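Local coordinates for protein antibiotic biosynthesis monooxygenase (Thermus thermophilus, PDB 1IUJ) that is of unconfirmed function but probably acts as a monooxygenase of the antibiotic biosynthesis family, forming a dimer that binds zinc ions, at residues 1-14 with 84-97. Numbering follows the deposited sequence.
Sequences MFVTMNRIPVRPEY and EAFLGPNRLEAFEV
Ala-85 sets its CB over one face of the Tyr-14 ring, 3.8 Å from the centroid, a CH-pi contact. Beyond it, Leu-87 CD2 lies over one face of the Arg-11 guanidinium, with Glu-84 O at the guanidinium edge, too close for the weak contacts from NE and NH1 to be more than doubtful bonds. The edge of the Phe-2 ring faces Glu-96 OE2 at 3.4 Å from CD1, ring and carboxylate planes 47° apart, while CZ reaches Ala-94 CB. On the opposite side of the sheet, Met-5 SD stands obliquely to the Phe-95 ring, 5.0 Å from its centroid, in a Met-aromatic contact. With CG of Met-5 beside its own backbone N (chi1 -64°) and the chain extended beyond, the two side chains cross at about a right angle, CG and SD nearing CE1 of Phe-95. Glu-93 OE2 lies in the plane of the Phe-95 ring, at its edge. A water in the guanidinium plane of Arg-7 links NH1 to Glu-93 OE2; the direct ionic partners are Glu-93 of the second subunit for Arg-7 and Arg-7 of the second subunit for Glu-93, which probably favours their charged forms.

Between the two faces, paired backbone bonds join Val-3 to Phe-95, Met-5 to Glu-93 and Arg-7 to Arg-91. The register then shifts by two around an inverse gamma turn centred on Pro-9, whose O accepts Leu-87 N at 2.9 Å. Antiparallel pairing of strands 2-8 and 91-97, with Phe-95 to Val-97 extending the sheet into the second subunit, is characteristic of the ferredoxin-like dimeric alpha/beta-barrel fold.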
loop_
_atom_site.group_PDB
_atom_site.type_symbol
_atom_site.label_atom_id
_atom_site.label_comp_id
_atom_site.label_asym_id
_atom_site.label_seq_id
_atom_site.Cartn_x
_atom_site.Cartn_y
_atom_site.Cartn_z
ATOM N N MET B 1 -1.468 14.164 -0.975
ATOM C CA MET B 1 -1.322 12.980 -1.878
ATOM C C MET B 1 -2.372 11.926 -1.553
ATOM O O MET B 1 -2.643 11.643 -0.380
ATOM C CB MET B 1 0.106 12.417 -1.811
ATOM C CG MET B 1 0.449 11.552 -2.986
ATOM S SD MET B 1 2.163 10.963 -3.101
ATOM C CE MET B 1 2.159 9.881 -1.795
ATOM N N PHE B 2 -2.984 11.371 -2.586
ATOM C CA PHE B 2 -4.120 10.465 -2.454
ATOM C C PHE B 2 -3.670 9.112 -3.007
ATOM O O PHE B 2 -2.979 9.062 -4.021
ATOM C CB PHE B 2 -5.307 11.042 -3.234
ATOM C CG PHE B 2 -6.495 10.122 -3.356
ATOM C CD1 PHE B 2 -7.461 10.068 -2.346
ATOM C CD2 PHE B 2 -6.688 9.377 -4.511
ATOM C CE1 PHE B 2 -8.591 9.239 -2.461
ATOM C CE2 PHE B 2 -7.834 8.525 -4.666
ATOM C CZ PHE B 2 -8.789 8.466 -3.631
ATOM N N VAL B 3 -3.983 8.028 -2.308
ATOM C CA VAL B 3 -3.517 6.710 -2.727
ATOM C C VAL B 3 -4.688 5.753 -2.842
ATOM O O VAL B 3 -5.553 5.698 -1.936
ATOM C CB VAL B 3 -2.496 6.134 -1.693
ATOM C CG1 VAL B 3 -2.102 4.717 -2.019
ATOM C CG2 VAL B 3 -1.282 7.028 -1.588
ATOM N N THR B 4 -4.689 4.975 -3.916
ATOM C CA THR B 4 -5.614 3.836 -4.036
ATOM C C THR B 4 -4.856 2.526 -3.953
ATOM O O THR B 4 -3.709 2.434 -4.402
ATOM C CB THR B 4 -6.429 3.843 -5.336
ATOM O OG1 THR B 4 -5.543 3.831 -6.470
ATOM C CG2 THR B 4 -7.229 5.108 -5.482
ATOM N N MET B 5 -5.482 1.548 -3.323
ATOM C CA MET B 5 -4.968 0.180 -3.325
ATOM C C MET B 5 -6.071 -0.730 -3.820
ATOM O O MET B 5 -7.112 -0.861 -3.186
ATOM C CB MET B 5 -4.503 -0.235 -1.929
ATOM C CG MET B 5 -3.355 0.584 -1.444
ATOM S SD MET B 5 -2.680 -0.145 0.049
ATOM C CE MET B 5 -1.581 1.120 0.419
ATOM N N ASN B 6 -5.851 -1.345 -4.982
ATOM C CA ASN B 6 -6.847 -2.232 -5.560
ATOM C C ASN B 6 -6.370 -3.627 -5.277
ATOM O O ASN B 6 -5.322 -4.042 -5.812
ATOM C CB ASN B 6 -6.927 -1.978 -7.049
ATOM C CG ASN B 6 -8.237 -2.475 -7.680
ATOM O OD1 ASN B 6 -8.410 -2.365 -8.910
ATOM N ND2 ASN B 6 -9.146 -2.997 -6.881
ATOM N N ARG B 7 -7.095 -4.315 -4.402
ATOM C CA ARG B 7 -6.738 -5.682 -3.989
ATOM C C ARG B 7 -7.422 -6.671 -4.916
ATOM O O ARG B 7 -8.651 -6.738 -4.975
ATOM C CB ARG B 7 -7.161 -5.919 -2.527
ATOM C CG ARG B 7 -6.624 -4.849 -1.528
ATOM C CD ARG B 7 -7.256 -4.983 -0.163
ATOM N NE ARG B 7 -7.027 -6.285 0.459
ATOM C CZ ARG B 7 -5.886 -6.629 1.059
ATOM N NH1 ARG B 7 -4.868 -5.776 1.123
ATOM N NH2 ARG B 7 -5.764 -7.836 1.598
ATOM N N ILE B 8 -6.612 -7.427 -5.658
ATOM C CA ILE B 8 -7.110 -8.273 -6.739
ATOM C C ILE B 8 -6.690 -9.699 -6.431
ATOM O O ILE B 8 -5.492 -10.005 -6.473
ATOM C CB ILE B 8 -6.569 -7.768 -8.087
ATOM C CG1 ILE B 8 -7.070 -6.323 -8.337
ATOM C CG2 ILE B 8 -6.970 -8.735 -9.218
ATOM C CD1 ILE B 8 -6.294 -5.583 -9.382
ATOM N N PRO B 9 -7.652 -10.572 -6.104
ATOM C CA PRO B 9 -7.344 -11.936 -5.702
ATOM C C PRO B 9 -7.173 -12.825 -6.921
ATOM O O PRO B 9 -8.038 -13.661 -7.219
ATOM C CB PRO B 9 -8.584 -12.344 -4.875
ATOM C CG PRO B 9 -9.697 -11.582 -5.520
ATOM C CD PRO B 9 -9.103 -10.302 -6.062
ATOM N N VAL B 10 -6.050 -12.657 -7.598
ATOM C CA VAL B 10 -5.717 -13.509 -8.759
ATOM C C VAL B 10 -5.008 -14.779 -8.340
ATOM O O VAL B 10 -4.068 -14.748 -7.528
ATOM C CB VAL B 10 -4.920 -12.729 -9.838
ATOM C CG1 VAL B 10 -3.609 -12.212 -9.303
ATOM C CG2 VAL B 10 -4.684 -13.578 -11.090
ATOM N N ARG B 11 -5.474 -15.902 -8.888
ATOM C CA ARG B 11 -4.876 -17.222 -8.643
ATOM C C ARG B 11 -3.438 -17.281 -9.192
ATOM O O ARG B 11 -3.112 -16.621 -10.192
ATOM C CB ARG B 11 -5.768 -18.297 -9.290
ATOM C CG ARG B 11 -7.164 -18.471 -8.676
ATOM C CD ARG B 11 -7.878 -19.722 -9.196
ATOM N NE ARG B 11 -9.267 -19.500 -9.623
ATOM C CZ ARG B 11 -10.267 -20.378 -9.442
ATOM N NH1 ARG B 11 -11.497 -20.101 -9.874
ATOM N NH2 ARG B 11 -10.047 -21.531 -8.815
ATOM N N PRO B 12 -2.553 -18.034 -8.530
ATOM C CA PRO B 12 -1.147 -18.099 -8.931
ATOM C C PRO B 12 -0.971 -18.578 -10.371
ATOM O O PRO B 12 -0.040 -18.142 -11.031
ATOM C CB PRO B 12 -0.519 -19.107 -7.955
ATOM C CG PRO B 12 -1.625 -19.768 -7.248
ATOM C CD PRO B 12 -2.846 -18.864 -7.352
ATOM N N GLU B 13 -1.885 -19.409 -10.844
ATOM C CA GLU B 13 -1.798 -19.930 -12.208
ATOM C C GLU B 13 -1.856 -18.815 -13.259
ATOM O O GLU B 13 -1.333 -18.983 -14.368
ATOM C CB GLU B 13 -2.913 -20.929 -12.473
ATOM C CG GLU B 13 -2.719 -22.266 -11.768
ATOM C CD GLU B 13 -3.163 -22.253 -10.319
ATOM O OE1 GLU B 13 -3.739 -21.242 -9.872
ATOM O OE2 GLU B 13 -2.942 -23.275 -9.623
ATOM N N TYR B 14 -2.486 -17.700 -12.894
ATOM C CA TYR B 14 -2.725 -16.574 -13.799
ATOM C C TYR B 14 -1.898 -15.323 -13.475
ATOM O O TYR B 14 -2.061 -14.262 -14.123
ATOM C CB TYR B 14 -4.212 -16.193 -13.797
ATOM C CG TYR B 14 -5.104 -17.265 -14.362
ATOM C CD1 TYR B 14 -5.549 -18.332 -13.575
ATOM C CD2 TYR B 14 -5.470 -17.234 -15.693
ATOM C CE1 TYR B 14 -6.370 -19.313 -14.077
ATOM C CE2 TYR B 14 -6.293 -18.218 -16.225
ATOM C CZ TYR B 14 -6.721 -19.256 -15.440
ATOM O OH TYR B 14 -7.523 -20.228 -15.974
ATOM N N GLU B 84 -12.558 -17.052 -14.041
ATOM C CA GLU B 84 -12.024 -18.140 -13.239
ATOM C C GLU B 84 -10.658 -17.827 -12.641
ATOM O O GLU B 84 -10.232 -18.506 -11.714
ATOM C CB GLU B 84 -11.924 -19.404 -14.097
ATOM C CG GLU B 84 -13.275 -19.972 -14.526
ATOM C CD GLU B 84 -13.904 -19.280 -15.723
ATOM O OE1 GLU B 84 -15.021 -19.693 -16.101
ATOM O OE2 GLU B 84 -13.308 -18.330 -16.284
ATOM N N ALA B 85 -9.979 -16.818 -13.179
ATOM C CA ALA B 85 -8.651 -16.438 -12.718
ATOM C C ALA B 85 -8.690 -15.884 -11.288
ATOM O O ALA B 85 -7.666 -15.834 -10.627
ATOM C CB ALA B 85 -8.024 -15.408 -13.644
ATOM N N PHE B 86 -9.866 -15.473 -10.848
ATOM C CA PHE B 86 -9.983 -14.736 -9.582
ATOM C C PHE B 86 -10.774 -15.470 -8.517
ATOM O O PHE B 86 -11.774 -16.151 -8.822
ATOM C CB PHE B 86 -10.589 -13.364 -9.850
ATOM C CG PHE B 86 -9.897 -12.600 -10.950
ATOM C CD1 PHE B 86 -8.756 -11.851 -10.689
ATOM C CD2 PHE B 86 -10.385 -12.652 -12.263
ATOM C CE1 PHE B 86 -8.103 -11.140 -11.698
ATOM C CE2 PHE B 86 -9.738 -11.974 -13.287
ATOM C CZ PHE B 86 -8.588 -11.203 -13.020
ATOM N N LEU B 87 -10.361 -15.337 -7.259
ATOM C CA LEU B 87 -11.123 -15.964 -6.184
ATOM C C LEU B 87 -12.384 -15.210 -5.749
ATOM O O LEU B 87 -13.220 -15.752 -5.015
ATOM C CB LEU B 87 -10.247 -16.196 -4.961
ATOM C CG LEU B 87 -8.976 -17.023 -4.998
ATOM C CD1 LEU B 87 -8.326 -16.955 -3.621
ATOM C CD2 LEU B 87 -9.208 -18.475 -5.414
ATOM N N GLY B 88 -12.527 -13.978 -6.215
ATOM C CA GLY B 88 -13.547 -13.065 -5.736
ATOM C C GLY B 88 -13.436 -11.710 -6.405
ATOM O O GLY B 88 -12.568 -11.527 -7.266
ATOM N N PRO B 89 -14.288 -10.757 -6.014
ATOM C CA PRO B 89 -14.222 -9.398 -6.555
ATOM C C PRO B 89 -12.974 -8.702 -6.053
ATOM O O PRO B 89 -12.398 -9.094 -5.026
ATOM C CB PRO B 89 -15.481 -8.713 -5.978
ATOM C CG PRO B 89 -15.836 -9.497 -4.790
ATOM C CD PRO B 89 -15.388 -10.916 -5.039
ATOM N N ASN B 90 -12.560 -7.688 -6.791
ATOM C CA ASN B 90 -11.486 -6.840 -6.330
ATOM C C ASN B 90 -12.028 -6.048 -5.170
ATOM O O ASN B 90 -13.242 -5.859 -5.050
ATOM C CB ASN B 90 -11.030 -5.952 -7.454
ATOM C CG ASN B 90 -10.518 -6.766 -8.629
ATOM O OD1 ASN B 90 -10.054 -7.903 -8.450
ATOM N ND2 ASN B 90 -10.626 -6.218 -9.823
ATOM N N ARG B 91 -11.131 -5.623 -4.292
ATOM C CA ARG B 91 -11.501 -4.737 -3.191
ATOM C C ARG B 91 -10.651 -3.489 -3.279
ATOM O O ARG B 91 -9.424 -3.540 -3.132
ATOM C CB ARG B 91 -11.324 -5.440 -1.844
ATOM C CG ARG B 91 -12.403 -6.480 -1.601
ATOM C CD ARG B 91 -13.841 -5.947 -1.749
ATOM N NE ARG B 91 -14.831 -6.981 -2.071
ATOM C CZ ARG B 91 -15.145 -8.028 -1.284
ATOM N NH1 ARG B 91 -16.074 -8.899 -1.673
ATOM N NH2 ARG B 91 -14.540 -8.214 -0.110
ATOM N N LEU B 92 -11.325 -2.368 -3.508
ATOM C CA LEU B 92 -10.642 -1.087 -3.641
ATOM C C LEU B 92 -10.654 -0.304 -2.311
ATOM O O LEU B 92 -11.716 -0.121 -1.707
ATOM C CB LEU B 92 -11.301 -0.265 -4.754
ATOM C CG LEU B 92 -10.736 1.143 -5.016
ATOM C CD1 LEU B 92 -9.286 1.183 -5.517
ATOM C CD2 LEU B 92 -11.641 1.908 -6.019
ATOM N N GLU B 93 -9.465 0.139 -1.890
ATOM C CA GLU B 93 -9.267 0.962 -0.699
ATOM C C GLU B 93 -8.654 2.302 -1.137
ATOM O O GLU B 93 -7.921 2.350 -2.136
ATOM C CB GLU B 93 -8.287 0.273 0.227
ATOM C CG GLU B 93 -8.781 -1.036 0.811
ATOM C CD GLU B 93 -7.954 -1.449 2.011
ATOM O OE1 GLU B 93 -8.545 -1.506 3.100
ATOM O OE2 GLU B 93 -6.760 -1.701 1.826
ATOM N N ALA B 94 -8.928 3.382 -0.410
ATOM C CA ALA B 94 -8.391 4.690 -0.748
ATOM C C ALA B 94 -7.959 5.401 0.510
ATOM O O ALA B 94 -8.547 5.158 1.582
ATOM C CB ALA B 94 -9.453 5.523 -1.445
ATOM N N PHE B 95 -6.948 6.261 0.366
ATOM C CA PHE B 95 -6.275 6.886 1.531
ATOM C C PHE B 95 -5.771 8.277 1.207
ATOM O O PHE B 95 -5.489 8.621 0.039
ATOM C CB PHE B 95 -5.026 6.086 1.990
ATOM C CG PHE B 95 -5.265 4.607 2.216
ATOM C CD1 PHE B 95 -5.250 3.710 1.143
ATOM C CD2 PHE B 95 -5.478 4.105 3.496
ATOM C CE1 PHE B 95 -5.467 2.356 1.343
ATOM C CE2 PHE B 95 -5.685 2.735 3.709
ATOM C CZ PHE B 95 -5.693 1.862 2.628
ATOM N N GLU B 96 -5.573 9.058 2.271
ATOM C CA GLU B 96 -4.821 10.302 2.217
ATOM C C GLU B 96 -3.522 10.053 2.919
ATOM O O GLU B 96 -3.508 9.445 4.009
ATOM C CB GLU B 96 -5.605 11.411 2.910
ATOM C CG GLU B 96 -6.769 11.912 2.062
ATOM C CD GLU B 96 -6.355 12.694 0.832
ATOM O OE1 GLU B 96 -5.256 13.304 0.810
ATOM O OE2 GLU B 96 -7.168 12.694 -0.130
ATOM N N VAL B 97 -2.435 10.525 2.330
ATOM C CA VAL B 97 -1.118 10.358 2.959
ATOM C C VAL B 97 -0.992 11.330 4.129
ATOM O O VAL B 97 -1.199 12.550 3.943
ATOM C CB VAL B 97 0.022 10.579 1.939
ATOM C CG1 VAL B 97 1.395 10.550 2.635
ATOM C CG2 VAL B 97 -0.026 9.553 0.867
HETATM O O HOH W 1 -4.657 -2.833 0.472
#